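Local coordinates for protein pullulanase (Bacillus acidopullulyticus, PDB 2WAN) that hydrolyses alpha-1,6-glucosidic linkages in pullulan and at the branch points of starch-type polysaccharides, at residues E122-A136 with A267-A281. Sequence-based numbering, arbitrary orientation.
Sequences EKTVLAKLSMPMTLA and AGVQTNLVQLTLASA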
# COMPACT_ATOMS: atom_id res chain seq x y z
N GLU A 122 19.92 17.47 -14.40
CA GLU A 122 20.69 17.60 -15.64
C GLU A 122 22.15 18.00 -15.39
O GLU A 122 23.05 17.47 -16.05
CB GLU A 122 20.00 18.56 -16.62
CG GLU A 122 19.87 19.99 -16.16
CD GLU A 122 19.81 20.96 -17.33
OE1 GLU A 122 20.39 20.66 -18.40
OE2 GLU A 122 19.18 22.03 -17.17
N LYS A 123 22.39 18.87 -14.41
CA LYS A 123 23.74 19.34 -14.09
C LYS A 123 24.11 19.17 -12.61
O LYS A 123 24.90 19.95 -12.08
CB LYS A 123 23.90 20.80 -14.51
CG LYS A 123 23.73 21.08 -16.01
CD LYS A 123 23.65 22.58 -16.27
CE LYS A 123 23.53 22.89 -17.75
NZ LYS A 123 22.92 24.23 -17.97
N THR A 124 23.54 18.16 -11.95
CA THR A 124 23.77 17.94 -10.52
C THR A 124 24.16 16.50 -10.21
O THR A 124 23.45 15.56 -10.59
CB THR A 124 22.54 18.33 -9.67
OG1 THR A 124 22.16 19.68 -9.95
CG2 THR A 124 22.82 18.17 -8.18
N VAL A 125 25.29 16.35 -9.53
CA VAL A 125 25.78 15.05 -9.08
C VAL A 125 25.80 15.00 -7.56
O VAL A 125 26.26 15.95 -6.90
CB VAL A 125 27.19 14.72 -9.64
CG1 VAL A 125 27.76 13.45 -9.01
CG2 VAL A 125 27.16 14.61 -11.16
N LEU A 126 25.27 13.91 -7.00
CA LEU A 126 25.30 13.65 -5.57
C LEU A 126 26.32 12.56 -5.29
O LEU A 126 26.12 11.41 -5.67
CB LEU A 126 23.91 13.23 -5.06
CG LEU A 126 23.81 12.89 -3.56
CD1 LEU A 126 23.71 14.16 -2.73
CD2 LEU A 126 22.60 12.00 -3.27
N ALA A 127 27.42 12.92 -4.62
CA ALA A 127 28.53 11.99 -4.43
C ALA A 127 28.85 11.71 -2.96
O ALA A 127 28.96 12.63 -2.16
CB ALA A 127 29.78 12.49 -5.15
N LYS A 128 29.01 10.43 -2.65
CA LYS A 128 29.36 9.97 -1.31
C LYS A 128 30.84 9.61 -1.21
O LYS A 128 31.37 8.89 -2.07
CB LYS A 128 28.50 8.76 -0.91
CG LYS A 128 28.74 8.21 0.50
CD LYS A 128 28.05 9.06 1.56
CE LYS A 128 28.63 8.82 2.94
NZ LYS A 128 28.73 7.37 3.31
N LEU A 129 31.50 10.08 -0.16
CA LEU A 129 32.92 9.81 0.05
C LEU A 129 33.13 8.84 1.21
O LEU A 129 32.39 8.88 2.20
CB LEU A 129 33.67 11.12 0.30
CG LEU A 129 33.27 12.35 -0.51
CD1 LEU A 129 33.74 13.62 0.16
CD2 LEU A 129 33.78 12.27 -1.95
N SER A 130 34.15 7.99 1.10
CA SER A 130 34.47 7.01 2.13
C SER A 130 35.02 7.63 3.42
O SER A 130 35.10 6.96 4.46
CB SER A 130 35.44 5.96 1.59
OG SER A 130 36.62 6.57 1.11
N MET A 131 35.41 8.90 3.35
CA MET A 131 35.79 9.69 4.53
C MET A 131 35.55 11.18 4.27
O MET A 131 35.59 11.61 3.11
CB MET A 131 37.25 9.41 4.95
CG MET A 131 38.29 9.55 3.85
SD MET A 131 39.97 9.26 4.46
CE MET A 131 39.96 7.49 4.76
N PRO A 132 35.30 11.97 5.33
CA PRO A 132 34.89 13.35 5.10
C PRO A 132 36.02 14.22 4.57
O PRO A 132 37.19 13.86 4.70
CB PRO A 132 34.48 13.84 6.50
CG PRO A 132 34.47 12.63 7.37
CD PRO A 132 35.42 11.67 6.77
N MET A 133 35.65 15.33 3.94
CA MET A 133 36.61 16.33 3.47
C MET A 133 36.17 17.72 3.91
O MET A 133 34.99 17.93 4.19
CB MET A 133 36.76 16.28 1.94
CG MET A 133 35.50 16.67 1.15
SD MET A 133 35.83 17.43 -0.46
CE MET A 133 37.20 16.44 -1.05
N THR A 134 37.11 18.65 3.96
CA THR A 134 36.78 20.06 4.17
C THR A 134 36.74 20.70 2.78
O THR A 134 37.72 20.64 2.04
CB THR A 134 37.81 20.78 5.08
OG1 THR A 134 37.95 20.05 6.30
CG2 THR A 134 37.36 22.21 5.38
N LEU A 135 35.61 21.31 2.44
CA LEU A 135 35.43 21.92 1.13
C LEU A 135 36.23 23.22 0.97
O LEU A 135 36.40 23.98 1.93
CB LEU A 135 33.94 22.17 0.83
CG LEU A 135 32.99 20.97 0.91
CD1 LEU A 135 31.56 21.42 0.69
CD2 LEU A 135 33.36 19.87 -0.08
N ALA A 136 36.70 23.44 -0.25
CA ALA A 136 37.41 24.66 -0.63
C ALA A 136 36.53 25.47 -1.59
O ALA A 136 35.31 25.25 -1.65
CB ALA A 136 38.74 24.31 -1.29
N ALA A 267 33.19 26.82 1.30
CA ALA A 267 34.52 26.59 1.83
C ALA A 267 34.49 26.54 3.36
O ALA A 267 33.87 27.39 4.00
CB ALA A 267 35.48 27.67 1.35
N GLY A 268 35.13 25.53 3.95
CA GLY A 268 35.10 25.33 5.39
C GLY A 268 34.19 24.21 5.87
O GLY A 268 34.54 23.49 6.81
N VAL A 269 33.04 24.04 5.22
CA VAL A 269 32.09 22.96 5.56
C VAL A 269 32.77 21.59 5.45
O VAL A 269 33.44 21.30 4.47
CB VAL A 269 30.81 23.00 4.66
CG1 VAL A 269 29.83 21.89 5.03
CG2 VAL A 269 30.12 24.36 4.76
N GLN A 270 32.60 20.77 6.48
CA GLN A 270 33.13 19.40 6.48
C GLN A 270 31.98 18.44 6.16
O GLN A 270 30.88 18.58 6.70
CB GLN A 270 33.77 19.05 7.83
CG GLN A 270 34.92 20.00 8.21
CD GLN A 270 35.42 19.78 9.62
OE1 GLN A 270 35.84 18.68 9.99
NE2 GLN A 270 35.39 20.84 10.43
N THR A 271 32.24 17.49 5.27
CA THR A 271 31.18 16.61 4.75
C THR A 271 31.72 15.36 4.04
O THR A 271 32.82 15.37 3.49
CB THR A 271 30.20 17.38 3.81
OG1 THR A 271 29.10 16.54 3.45
CG2 THR A 271 30.91 17.88 2.54
N ASN A 272 30.92 14.29 4.07
CA ASN A 272 31.23 13.07 3.32
C ASN A 272 30.20 12.84 2.21
O ASN A 272 30.13 11.76 1.62
CB ASN A 272 31.34 11.86 4.24
CG ASN A 272 30.01 11.51 4.92
OD1 ASN A 272 29.02 12.22 4.80
ND2 ASN A 272 30.01 10.40 5.66
N LEU A 273 29.39 13.87 1.96
CA LEU A 273 28.30 13.82 0.98
C LEU A 273 28.16 15.16 0.31
O LEU A 273 27.72 16.15 0.92
CB LEU A 273 26.98 13.43 1.67
CG LEU A 273 25.77 13.11 0.78
CD1 LEU A 273 26.05 11.91 -0.12
CD2 LEU A 273 24.56 12.86 1.68
N VAL A 274 28.51 15.19 -0.98
CA VAL A 274 28.64 16.44 -1.71
C VAL A 274 27.65 16.54 -2.87
O VAL A 274 27.41 15.57 -3.58
CB VAL A 274 30.09 16.60 -2.27
CG1 VAL A 274 30.28 17.97 -2.91
CG2 VAL A 274 31.12 16.38 -1.18
N GLN A 275 27.09 17.73 -3.04
CA GLN A 275 26.28 18.06 -4.20
C GLN A 275 27.09 18.91 -5.18
O GLN A 275 27.48 20.04 -4.85
CB GLN A 275 25.01 18.80 -3.78
CG GLN A 275 24.12 19.19 -4.95
CD GLN A 275 22.94 20.05 -4.55
OE1 GLN A 275 22.55 20.96 -5.28
NE2 GLN A 275 22.36 19.77 -3.39
N LEU A 276 27.33 18.37 -6.37
CA LEU A 276 28.15 19.03 -7.40
C LEU A 276 27.31 19.63 -8.52
O LEU A 276 26.36 19.00 -9.01
CB LEU A 276 29.16 18.03 -8.00
CG LEU A 276 30.07 17.30 -7.01
CD1 LEU A 276 30.81 16.13 -7.66
CD2 LEU A 276 31.06 18.27 -6.36
N THR A 277 27.64 20.85 -8.91
CA THR A 277 27.01 21.48 -10.06
C THR A 277 27.98 21.40 -11.23
O THR A 277 29.17 21.67 -11.08
CB THR A 277 26.60 22.94 -9.78
OG1 THR A 277 25.71 22.97 -8.67
CG2 THR A 277 25.90 23.57 -10.99
N LEU A 278 27.45 21.01 -12.39
CA LEU A 278 28.26 20.84 -13.60
C LEU A 278 28.03 21.98 -14.59
O LEU A 278 26.96 22.59 -14.61
CB LEU A 278 27.97 19.48 -14.26
CG LEU A 278 28.14 18.22 -13.41
CD1 LEU A 278 27.89 16.98 -14.27
CD2 LEU A 278 29.51 18.13 -12.72
N ALA A 279 29.05 22.26 -15.41
CA ALA A 279 28.95 23.33 -16.42
C ALA A 279 28.00 22.98 -17.56
O ALA A 279 27.31 23.84 -18.09
CB ALA A 279 30.34 23.70 -16.97
N SER A 280 27.97 21.69 -17.92
CA SER A 280 27.07 21.20 -18.96
C SER A 280 26.39 19.90 -18.51
O SER A 280 26.89 19.20 -17.63
CB SER A 280 27.84 20.96 -20.26
OG SER A 280 28.85 19.97 -20.08
N ALA A 281 25.26 19.61 -19.15
CA ALA A 281 24.47 18.39 -18.87
C ALA A 281 25.05 17.16 -19.57
O ALA A 281 25.07 17.10 -20.81
CB ALA A 281 23.03 18.61 -19.28
O HOH W 1 23.50 21.42 -8.57
O HOH W 2 28.52 7.62 6.44
O HOH W 3 31.68 8.34 4.81
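Val125 and Leu276 form an antiparallel hydrogen-bonded pair, with Leu276 N donating to Val125 O at 2.7 Å, almost straight (179°) and in the carbonyl plane, and Val125 N returning a bond to Leu276 O. Ala127 and Val274 also bond in both directions, and Leu278 N to Lys123 O and Leu129 N to Asn272 O complete the ladder. Strands 124–129 and 273–278 are thus neighbours in a seven-stranded mixed sheet, flanked by strands 114–121 and 152–160. Both segments bend at matching places, at residues 130–131 and 272, and beyond the corner a second short pair forms: Met133 and Thr271 bond in both directions, followed by Leu135 N to Val269 O and Gly268 N to Leu135 O. Positive phi at Gly268 suits a residue without a side chain.

At the corner, Asn272 ND2 gives a hydrogen to a water at 2.8 Å, and that water donates to Leu129 O, joining the two bends. Lys128 lies alongside Asn272, bent at chi2 (79°) and chi4 (-50°), which brings CE within 3.4 Å of ND2; its ammonium bonds Asn579 OD1, in the stretch matching the alpha-amylase catalytic family. Thr271 OG1 donates to Leu273 O from above the carbonyl plane and also bonds Ser160 on strand 152–160.

One face is mixed. Thr124, Gln275 and Thr277 suit its partly exposed end, where one water lies 2.6 Å from Thr124 OG1 and 2.7 Å from Thr277 OG1; further along, Leu126 CD1 meets Leu273 CD1 at 4.2 Å, beside the Lys128 chain. The other face carries Val125, Ala127, Val274 and Leu276, whose compact hydrocarbon groups suit the buried interior; Phe142 touches Val274 and Leu276. Leu135 CD1 meets the CG2 methyl of Thr271 at 4.0 Å, the two side chains crossing obliquely, while at the corner the CD1 methyl of Leu129 meets Val274 CG2 at 4.0 Å.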